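Probable exosome complex exonuclease 1 (PDB 3M7N) probably acts as a catalytic component of the archaeal exosome, degrading RNA in the 3'-to-5' direction, and may also synthesise heteromeric RNA tails. Local coordinates at residues E[54-59]-E[121-126]; E[75-80]-E[125-130]; E[111-116]-E[153-158]. The protein carries 1 engineered substitution. One frame throughout, in Å; residues are numbered along the deposited sequence.

From the N terminus, strand 50-60 comes first, then strand 74-81, the helix 96-110 and the loop containing 111-116, before the chain returns as strand 122-129. That returning strand slots between the two earlier ones: interaction 1 pairs it antiparallel with 54-59, and interaction 2 pairs it parallel with 75-80. Both therefore close their loops on the same strand and share Ile125 and Phe126. Interaction 3 crosses both, because 111-116 lies inside their loops and 153-158, beyond helix 136-150, lies outside. It ties the loops after the two helices together, and Ile113 packs on Ile75 and Ile123, joining this loop pair to the sheet.

Interaction 1 (E[54-59]-E[121-126]); sequences AAVFGP and SAIDIF
Four backbone hydrogen bonds pair strand 54-58 with strand 122-126, antiparallel at 168°. Ala55 and Phe126 exchange two, as do Phe57 and Asp124; the shortest runs from Asp124 N to Phe57 O at 2.8 Å and is nearly straight (174°). At the intervening non-hydrogen-bonded pair, Val56 and Ile125, Val56 CA gives a C-H contact to Asp124 O at 3.3 Å, so that carbonyl receives more than the N-H of Phe57.

At Gly58, whose CA lies 4.3 Å from Ile123 CA, a side chain would run into Ala122 O and Ile123 CA, and the positive phi (143°) calls for glycine in any case. After the cis peptide, Pro59 CA lies 3.8 Å from Ile123 CG1.

Apolar contacts divide between the two faces. Beside Ala55, the Phe57 and Phe126 side chains cross at about a right angle, and Phe57 CD1 comes to the edge of the Phe126 ring, 3.9 Å from CE1; Pro87 of the exonuclease 2 chain packs on both residues. On the other face, Val56 CG2 meets Ile125 CG1 at 4.2 Å, with Leu148 of helix 136-150 touching both.

The charge belongs to Asp124, buried on the phenylalanine face. Its OD1 makes a salt bridge to Arg60 and its OD2 one to Arg76. The carboxylate of Glu61 also lies close to OD1, a repulsion that the two arginines probably offset, favouring an ionised Asp124.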
loop_
_atom_site.group_PDB
_atom_site.type_symbol
_atom_site.label_atom_id
_atom_site.label_comp_id
_atom_site.label_asym_id
_atom_site.label_seq_id
_atom_site.Cartn_x
_atom_site.Cartn_y
_atom_site.Cartn_z
ATOM N N ALA E 54 3.982 11.836 -24.740
ATOM C CA ALA E 54 3.297 12.411 -23.595
ATOM C C ALA E 54 1.816 12.226 -23.766
ATOM O O ALA E 54 1.306 12.240 -24.886
ATOM C CB ALA E 54 3.611 13.911 -23.455
ATOM N N ALA E 55 1.123 12.104 -22.639
ATOM C CA ALA E 55 -0.303 11.847 -22.643
ATOM C C ALA E 55 -0.946 12.536 -21.455
ATOM O O ALA E 55 -0.404 12.540 -20.341
ATOM C CB ALA E 55 -0.568 10.331 -22.601
ATOM N N VAL E 56 -2.112 13.107 -21.702
ATOM C CA VAL E 56 -2.853 13.823 -20.689
ATOM C C VAL E 56 -4.275 13.282 -20.530
ATOM O O VAL E 56 -4.993 13.053 -21.511
ATOM C CB VAL E 56 -2.918 15.318 -21.034
ATOM C CG1 VAL E 56 -3.917 16.051 -20.124
ATOM C CG2 VAL E 56 -1.525 15.931 -20.943
ATOM N N PHE E 57 -4.681 13.099 -19.282
ATOM C CA PHE E 57 -6.039 12.677 -18.957
ATOM C C PHE E 57 -6.547 13.609 -17.885
ATOM O O PHE E 57 -5.929 13.721 -16.825
ATOM C CB PHE E 57 -6.047 11.247 -18.412
ATOM C CG PHE E 57 -5.416 10.241 -19.329
ATOM C CD1 PHE E 57 -4.040 10.054 -19.336
ATOM C CD2 PHE E 57 -6.192 9.477 -20.182
ATOM C CE1 PHE E 57 -3.440 9.111 -20.186
ATOM C CE2 PHE E 57 -5.598 8.532 -21.042
ATOM C CZ PHE E 57 -4.223 8.353 -21.044
ATOM N N GLY E 58 -7.661 14.280 -18.153
ATOM C CA GLY E 58 -8.245 15.191 -17.193
ATOM C C GLY E 58 -8.837 16.403 -17.876
ATOM O O GLY E 58 -8.713 16.555 -19.085
ATOM N N PRO E 59 -9.520 17.258 -17.112
ATOM C CA PRO E 59 -9.845 17.033 -15.696
ATOM C C PRO E 59 -10.747 15.817 -15.540
ATOM O O PRO E 59 -11.731 15.706 -16.266
ATOM C CB PRO E 59 -10.645 18.281 -15.307
ATOM C CG PRO E 59 -10.403 19.280 -16.393
ATOM C CD PRO E 59 -10.102 18.501 -17.637
ATOM N N SER E 121 -10.768 17.675 -8.849
ATOM C CA SER E 121 -10.407 16.924 -10.047
ATOM C C SER E 121 -8.936 16.553 -10.074
ATOM O O SER E 121 -8.138 17.022 -9.264
ATOM C CB SER E 121 -10.764 17.701 -11.316
ATOM O OG SER E 121 -12.093 17.414 -11.729
ATOM N N ALA E 122 -8.583 15.681 -11.003
ATOM C CA ALA E 122 -7.184 15.424 -11.262
ATOM C C ALA E 122 -6.909 15.647 -12.737
ATOM O O ALA E 122 -7.730 15.300 -13.596
ATOM C CB ALA E 122 -6.797 14.024 -10.853
ATOM N N ILE E 123 -5.766 16.262 -13.018
ATOM C CA ILE E 123 -5.237 16.305 -14.359
ATOM C C ILE E 123 -3.936 15.548 -14.334
ATOM O O ILE E 123 -2.983 15.969 -13.671
ATOM C CB ILE E 123 -4.999 17.755 -14.818
ATOM C CG1 ILE E 123 -6.342 18.465 -15.001
ATOM C CG2 ILE E 123 -4.168 17.783 -16.101
ATOM C CD1 ILE E 123 -6.240 19.971 -14.961
ATOM N N ASP E 124 -3.893 14.433 -15.051
ATOM C CA ASP E 124 -2.763 13.515 -15.006
ATOM C C ASP E 124 -1.887 13.607 -16.257
ATOM O O ASP E 124 -2.390 13.642 -17.383
ATOM C CB ASP E 124 -3.263 12.071 -14.836
ATOM C CG ASP E 124 -3.994 11.848 -13.517
ATOM O OD1 ASP E 124 -4.846 10.936 -13.462
ATOM O OD2 ASP E 124 -3.724 12.585 -12.536
ATOM N N ILE E 125 -0.575 13.620 -16.054
ATOM C CA ILE E 125 0.372 13.776 -17.142
ATOM C C ILE E 125 1.410 12.671 -17.105
ATOM O O ILE E 125 2.139 12.494 -16.113
ATOM C CB ILE E 125 1.065 15.149 -17.077
ATOM C CG1 ILE E 125 0.006 16.249 -17.036
ATOM C CG2 ILE E 125 1.983 15.339 -18.274
ATOM C CD1 ILE E 125 0.526 17.579 -16.540
ATOM N N PHE E 126 1.477 11.918 -18.189
ATOM C CA PHE E 126 2.428 10.834 -18.265
ATOM C C PHE E 126 3.350 11.124 -19.408
ATOM O O PHE E 126 2.920 11.569 -20.473
ATOM C CB PHE E 126 1.722 9.489 -18.494
ATOM C CG PHE E 126 0.735 9.130 -17.415
ATOM C CD1 PHE E 126 -0.604 9.461 -17.545
ATOM C CD2 PHE E 126 1.151 8.471 -16.264
ATOM C CE1 PHE E 126 -1.517 9.145 -16.540
ATOM C CE2 PHE E 126 0.251 8.151 -15.257
ATOM C CZ PHE E 126 -1.090 8.489 -15.394
#

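Interaction 2 (E[75-80]-E[125-130]); sequences IRYRYN and IFVEVL
Ile125 O is gripped twice: Arg78 N donates a hydrogen bond of 2.8 Å almost along the C=O axis, and Tyr77 CA brings a C-H to it at 3.1 Å. Four further backbone hydrogen bonds complete this parallel pairing, the axes 10° apart. Helix 96-110 between the strands makes the pair a beta-alpha-beta crossover.

On the helix-covered face, Tyr77 has CG anti to its backbone N (chi1 -179°), which sets the ring obliquely: CD1 lies 3.6 Å from Ile125 CG2, and OH 3.5 Å from Val127 CG2. An alanine here would remove the ring covering Ile125 CG2 and Val127 CG2 and would probably loosen packing against helices 96-110 and 136-150, which it also touches.

On the opposite face, Arg78 NE lies in the plane of the Phe126 ring, 3.8 Å from CD2; with the planes 61° apart, the guanidinium does not stack. Arg78 NH1 makes a long salt bridge to Glu128 OE1 (3.7 Å), which lies well out of the guanidinium plane and probably contributes a weak, undirected attraction; Asn80 ND2 hydrogen-bonds to Glu84 of the exonuclease 2 chain. The tyrosine face, where Tyr79 CE1 meets Val129 CG2 (3.7 Å), relies mainly on van der Waals contacts, with Tyr79 OH hydrogen-bonded to Ser136.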
loop_
_atom_site.group_PDB
_atom_site.type_symbol
_atom_site.label_atom_id
_atom_site.label_comp_id
_atom_site.label_asym_id
_atom_site.label_seq_id
_atom_site.Cartn_x
_atom_site.Cartn_y
_atom_site.Cartn_z
ATOM N N ILE E 75 -2.401 18.092 -9.777
ATOM C CA ILE E 75 -1.646 17.741 -10.965
ATOM C C ILE E 75 -0.711 16.590 -10.662
ATOM O O ILE E 75 -0.043 16.579 -9.640
ATOM C CB ILE E 75 -0.769 18.916 -11.459
ATOM C CG1 ILE E 75 -1.598 20.191 -11.595
ATOM C CG2 ILE E 75 -0.078 18.538 -12.757
ATOM C CD1 ILE E 75 -2.698 20.074 -12.589
ATOM N N ARG E 76 -0.649 15.625 -11.565
ATOM C CA ARG E 76 0.293 14.545 -11.397
ATOM C C ARG E 76 1.098 14.442 -12.673
ATOM O O ARG E 76 0.596 14.703 -13.762
ATOM C CB ARG E 76 -0.434 13.244 -11.033
ATOM C CG ARG E 76 -1.322 13.442 -9.793
ATOM C CD ARG E 76 -1.894 12.173 -9.253
ATOM N NE ARG E 76 -3.242 11.961 -9.758
ATOM C CZ ARG E 76 -3.980 10.897 -9.479
ATOM N NH1 ARG E 76 -5.198 10.794 -9.985
ATOM N NH2 ARG E 76 -3.494 9.940 -8.692
ATOM N N TYR E 77 2.366 14.117 -12.530
ATOM C CA TYR E 77 3.215 14.064 -13.680
ATOM C C TYR E 77 4.117 12.917 -13.384
ATOM O O TYR E 77 4.707 12.843 -12.318
ATOM C CB TYR E 77 4.001 15.380 -13.820
ATOM C CG TYR E 77 4.925 15.479 -15.007
ATOM C CD1 TYR E 77 4.653 16.363 -16.054
ATOM C CD2 TYR E 77 6.082 14.722 -15.075
ATOM C CE1 TYR E 77 5.502 16.472 -17.150
ATOM C CE2 TYR E 77 6.932 14.826 -16.153
ATOM C CZ TYR E 77 6.640 15.716 -17.189
ATOM O OH TYR E 77 7.501 15.830 -18.265
ATOM N N ARG E 78 4.203 12.005 -14.328
ATOM C CA ARG E 78 5.045 10.852 -14.157
ATOM C C ARG E 78 6.015 10.767 -15.312
ATOM O O ARG E 78 5.619 10.750 -16.475
ATOM C CB ARG E 78 4.194 9.576 -14.083
ATOM C CG ARG E 78 5.008 8.348 -13.738
ATOM C CD ARG E 78 4.123 7.148 -13.523
ATOM N NE ARG E 78 3.931 6.377 -14.744
ATOM C CZ ARG E 78 4.821 5.510 -15.211
ATOM N NH1 ARG E 78 4.575 4.826 -16.330
ATOM N NH2 ARG E 78 5.965 5.339 -14.556
ATOM N N TYR E 79 7.290 10.712 -14.970
ATOM C CA TYR E 79 8.355 10.579 -15.929
ATOM C C TYR E 79 8.871 9.161 -15.821
ATOM O O TYR E 79 9.251 8.702 -14.743
ATOM C CB TYR E 79 9.466 11.579 -15.596
ATOM C CG TYR E 79 10.783 11.338 -16.300
ATOM C CD1 TYR E 79 11.127 12.045 -17.459
ATOM C CD2 TYR E 79 11.703 10.432 -15.792
ATOM C CE1 TYR E 79 12.367 11.831 -18.100
ATOM C CE2 TYR E 79 12.928 10.217 -16.418
ATOM C CZ TYR E 79 13.255 10.919 -17.569
ATOM O OH TYR E 79 14.472 10.682 -18.170
ATOM N N ASN E 80 8.900 8.465 -16.943
ATOM C CA ASN E 80 9.255 7.065 -16.921
ATOM C C ASN E 80 10.055 6.676 -18.146
ATOM O O ASN E 80 9.686 6.999 -19.278
ATOM C CB ASN E 80 7.994 6.197 -16.797
ATOM C CG ASN E 80 8.317 4.719 -16.669
ATOM O OD1 ASN E 80 9.168 4.324 -15.871
ATOM N ND2 ASN E 80 7.654 3.897 -17.466
ATOM N N ILE E 125 -0.575 13.620 -16.054
ATOM C CA ILE E 125 0.372 13.776 -17.142
ATOM C C ILE E 125 1.410 12.671 -17.105
ATOM O O ILE E 125 2.139 12.494 -16.113
ATOM C CB ILE E 125 1.065 15.149 -17.077
ATOM C CG1 ILE E 125 0.006 16.249 -17.036
ATOM C CG2 ILE E 125 1.983 15.339 -18.274
ATOM C CD1 ILE E 125 0.526 17.579 -16.540
ATOM N N PHE E 126 1.477 11.918 -18.189
ATOM C CA PHE E 126 2.428 10.834 -18.265
ATOM C C PHE E 126 3.350 11.124 -19.408
ATOM O O PHE E 126 2.920 11.569 -20.473
ATOM C CB PHE E 126 1.722 9.489 -18.494
ATOM C CG PHE E 126 0.735 9.130 -17.415
ATOM C CD1 PHE E 126 -0.604 9.461 -17.545
ATOM C CD2 PHE E 126 1.151 8.471 -16.264
ATOM C CE1 PHE E 126 -1.517 9.145 -16.540
ATOM C CE2 PHE E 126 0.251 8.151 -15.257
ATOM C CZ PHE E 126 -1.090 8.489 -15.394
ATOM N N VAL E 127 4.630 10.885 -19.197
ATOM C CA VAL E 127 5.558 11.020 -20.284
ATOM C C VAL E 127 6.481 9.827 -20.273
ATOM O O VAL E 127 6.994 9.429 -19.220
ATOM C CB VAL E 127 6.385 12.341 -20.233
ATOM C CG1 VAL E 127 7.054 12.534 -21.572
ATOM C CG2 VAL E 127 5.509 13.541 -19.957
ATOM N N GLU E 128 6.700 9.264 -21.455
ATOM C CA GLU E 128 7.483 8.053 -21.587
ATOM C C GLU E 128 8.688 8.275 -22.472
ATOM O O GLU E 128 8.558 8.686 -23.626
ATOM C CB GLU E 128 6.615 6.952 -22.186
ATOM C CG GLU E 128 6.899 5.583 -21.622
ATOM C CD GLU E 128 6.404 5.429 -20.192
ATOM O OE1 GLU E 128 5.224 5.725 -19.889
ATOM O OE2 GLU E 128 7.225 5.020 -19.361
ATOM N N VAL E 129 9.866 8.000 -21.934
ATOM C CA VAL E 129 11.068 8.053 -22.734
ATOM C C VAL E 129 11.252 6.725 -23.466
ATOM O O VAL E 129 11.636 5.730 -22.868
ATOM C CB VAL E 129 12.321 8.367 -21.884
ATOM C CG1 VAL E 129 13.531 8.498 -22.773
ATOM C CG2 VAL E 129 12.119 9.636 -21.080
ATOM N N LEU E 130 10.980 6.737 -24.765
ATOM C CA LEU E 130 11.132 5.566 -25.614
ATOM C C LEU E 130 12.579 5.415 -26.032
ATOM O O LEU E 130 13.069 4.310 -26.248
ATOM C CB LEU E 130 10.241 5.706 -26.848
ATOM C CG LEU E 130 8.749 5.731 -26.499
ATOM C CD1 LEU E 130 7.893 5.935 -27.742
ATOM C CD2 LEU E 130 8.349 4.434 -25.752
#

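Interaction 3 (E[111-116]-E[153-158]); sequences AVIMKE and VPMKGM
Two loops, one following helix 96-110 and the other helix 136-150, meet through a single backbone bridge between Ile113 and Met155. Two hydrogen bonds define it. Lys156 N donates to Val112 O at 2.9 Å, in the carbonyl plane; Met114 N reaches Pro154 O at 3.0 Å, nearly straight (171°) but from above the carbonyl plane. Met114 is also the centre of an inverse gamma turn, which bends the chain away just beyond the bridge.

Around these bonds apolar side chains meet. Val112 CG1, anti to its backbone N, lies 3.6 Å from Met155 CE, which the bend of that side chain at chi3 (77°) brings round; the two cross obliquely. Ile113, also oblique to its partners, meets Met155 CG through CG1 at 3.9 Å and approaches Val153 CG2. At the far end, Met114 SD rests 4.0 Å from Pro154 CB, the two side chains crossing at about a right angle.

The extended Lys156 side chain runs back alongside the first loop to Ala111 O. Its NZ makes only a weak direct bond there, at 3.4 Å, but a water that accepts from NZ and donates to Ala111 O also links them. The ammonium is thus held to a carbonyl just beyond helix 96-110, where the helix dipole would probably add to the attraction.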
loop_
_atom_site.group_PDB
_atom_site.type_symbol
_atom_site.label_atom_id
_atom_site.label_comp_id
_atom_site.label_asym_id
_atom_site.label_seq_id
_atom_site.Cartn_x
_atom_site.Cartn_y
_atom_site.Cartn_z
ATOM N N ALA E 111 2.556 25.619 -11.616
ATOM C CA ALA E 111 2.773 27.058 -11.742
ATOM C C ALA E 111 1.993 27.708 -12.898
ATOM O O ALA E 111 1.997 28.928 -13.040
ATOM C CB ALA E 111 4.285 27.327 -11.897
ATOM N N VAL E 112 1.311 26.903 -13.710
ATOM C CA VAL E 112 0.799 27.394 -14.977
ATOM C C VAL E 112 -0.618 26.930 -15.365
ATOM O O VAL E 112 -1.381 27.680 -15.971
ATOM C CB VAL E 112 1.819 27.076 -16.082
ATOM C CG1 VAL E 112 1.150 26.938 -17.416
ATOM C CG2 VAL E 112 2.896 28.158 -16.115
ATOM N N ILE E 113 -0.965 25.696 -15.031
ATOM C CA ILE E 113 -2.320 25.209 -15.257
ATOM C C ILE E 113 -3.291 25.961 -14.359
ATOM O O ILE E 113 -3.023 26.160 -13.181
ATOM C CB ILE E 113 -2.425 23.682 -14.977
ATOM C CG1 ILE E 113 -1.714 22.896 -16.084
ATOM C CG2 ILE E 113 -3.875 23.263 -14.834
ATOM C CD1 ILE E 113 -1.319 21.472 -15.704
ATOM N N MET E 114 -4.409 26.409 -14.918
ATOM C CA MET E 114 -5.441 27.051 -14.103
ATOM C C MET E 114 -6.245 25.996 -13.327
ATOM O O MET E 114 -7.380 25.668 -13.670
ATOM C CB MET E 114 -6.351 27.935 -14.964
ATOM C CG MET E 114 -5.603 29.025 -15.722
ATOM S SD MET E 114 -6.695 30.010 -16.766
ATOM C CE MET E 114 -7.734 30.801 -15.533
ATOM N N LYS E 115 -5.644 25.462 -12.274
ATOM C CA LYS E 115 -6.260 24.354 -11.558
ATOM C C LYS E 115 -7.515 24.750 -10.766
ATOM O O LYS E 115 -8.397 23.920 -10.539
ATOM C CB LYS E 115 -5.235 23.619 -10.698
ATOM C CG LYS E 115 -4.289 24.523 -9.949
ATOM C CD LYS E 115 -2.934 23.877 -9.862
ATOM C CE LYS E 115 -2.115 24.443 -8.715
ATOM N NZ LYS E 115 -0.956 23.521 -8.474
ATOM N N GLU E 116 -7.618 26.017 -10.385
ATOM C CA GLU E 116 -8.820 26.494 -9.693
ATOM C C GLU E 116 -10.120 26.214 -10.451
ATOM O O GLU E 116 -11.211 26.267 -9.882
ATOM C CB GLU E 116 -8.726 27.993 -9.411
ATOM C CG GLU E 116 -7.717 28.358 -8.341
ATOM C CD GLU E 116 -6.286 28.196 -8.814
ATOM O OE1 GLU E 116 -5.431 27.811 -7.976
ATOM O OE2 GLU E 116 -6.027 28.450 -10.022
ATOM N N VAL E 153 -6.476 22.005 -21.836
ATOM C CA VAL E 153 -6.558 22.435 -20.446
ATOM C C VAL E 153 -5.996 23.846 -20.287
ATOM O O VAL E 153 -4.864 24.125 -20.677
ATOM C CB VAL E 153 -5.945 21.415 -19.461
ATOM C CG1 VAL E 153 -5.555 20.150 -20.185
ATOM C CG2 VAL E 153 -4.793 22.005 -18.677
ATOM N N PRO E 154 -6.816 24.745 -19.741
ATOM C CA PRO E 154 -6.503 26.172 -19.618
ATOM C C PRO E 154 -5.178 26.401 -18.895
ATOM O O PRO E 154 -4.921 25.791 -17.854
ATOM C CB PRO E 154 -7.680 26.717 -18.803
ATOM C CG PRO E 154 -8.805 25.782 -19.110
ATOM C CD PRO E 154 -8.154 24.423 -19.222
ATOM N N MET E 155 -4.345 27.269 -19.460
ATOM C CA MET E 155 -3.005 27.525 -18.932
ATOM C C MET E 155 -2.662 29.005 -19.071
ATOM O O MET E 155 -3.209 29.696 -19.939
ATOM C CB MET E 155 -1.960 26.683 -19.679
ATOM C CG MET E 155 -1.828 25.239 -19.198
ATOM S SD MET E 155 -0.963 24.154 -20.370
ATOM C CE MET E 155 0.757 24.598 -20.155
ATOM N N LYS E 156 -1.772 29.494 -18.207
ATOM C CA LYS E 156 -1.315 30.879 -18.279
ATOM C C LYS E 156 -0.575 31.109 -19.594
ATOM O O LYS E 156 -0.633 32.178 -20.174
ATOM C CB LYS E 156 -0.377 31.197 -17.114
ATOM C CG LYS E 156 -1.076 31.525 -15.812
ATOM C CD LYS E 156 -0.078 31.571 -14.657
ATOM C CE LYS E 156 -0.783 31.676 -13.308
ATOM N NZ LYS E 156 0.171 31.688 -12.156
ATOM N N GLY E 157 0.134 30.086 -20.043
ATOM C CA GLY E 157 0.870 30.143 -21.278
ATOM C C GLY E 157 1.547 28.803 -21.463
ATOM O O GLY E 157 1.179 27.829 -20.836
ATOM N N MET E 158 2.561 28.755 -22.306
ATOM C CA MET E 158 3.200 27.505 -22.612
ATOM C C MET E 158 4.472 27.279 -21.810
ATOM O O MET E 158 5.069 28.209 -21.273
ATOM C CB MET E 158 3.484 27.442 -24.110
ATOM C CG MET E 158 2.264 26.987 -24.912
ATOM S SD MET E 158 2.490 25.244 -25.242
ATOM C CE MET E 158 4.283 25.248 -25.205
HETATM O O HOH W 1 2.065 30.155 -10.880
#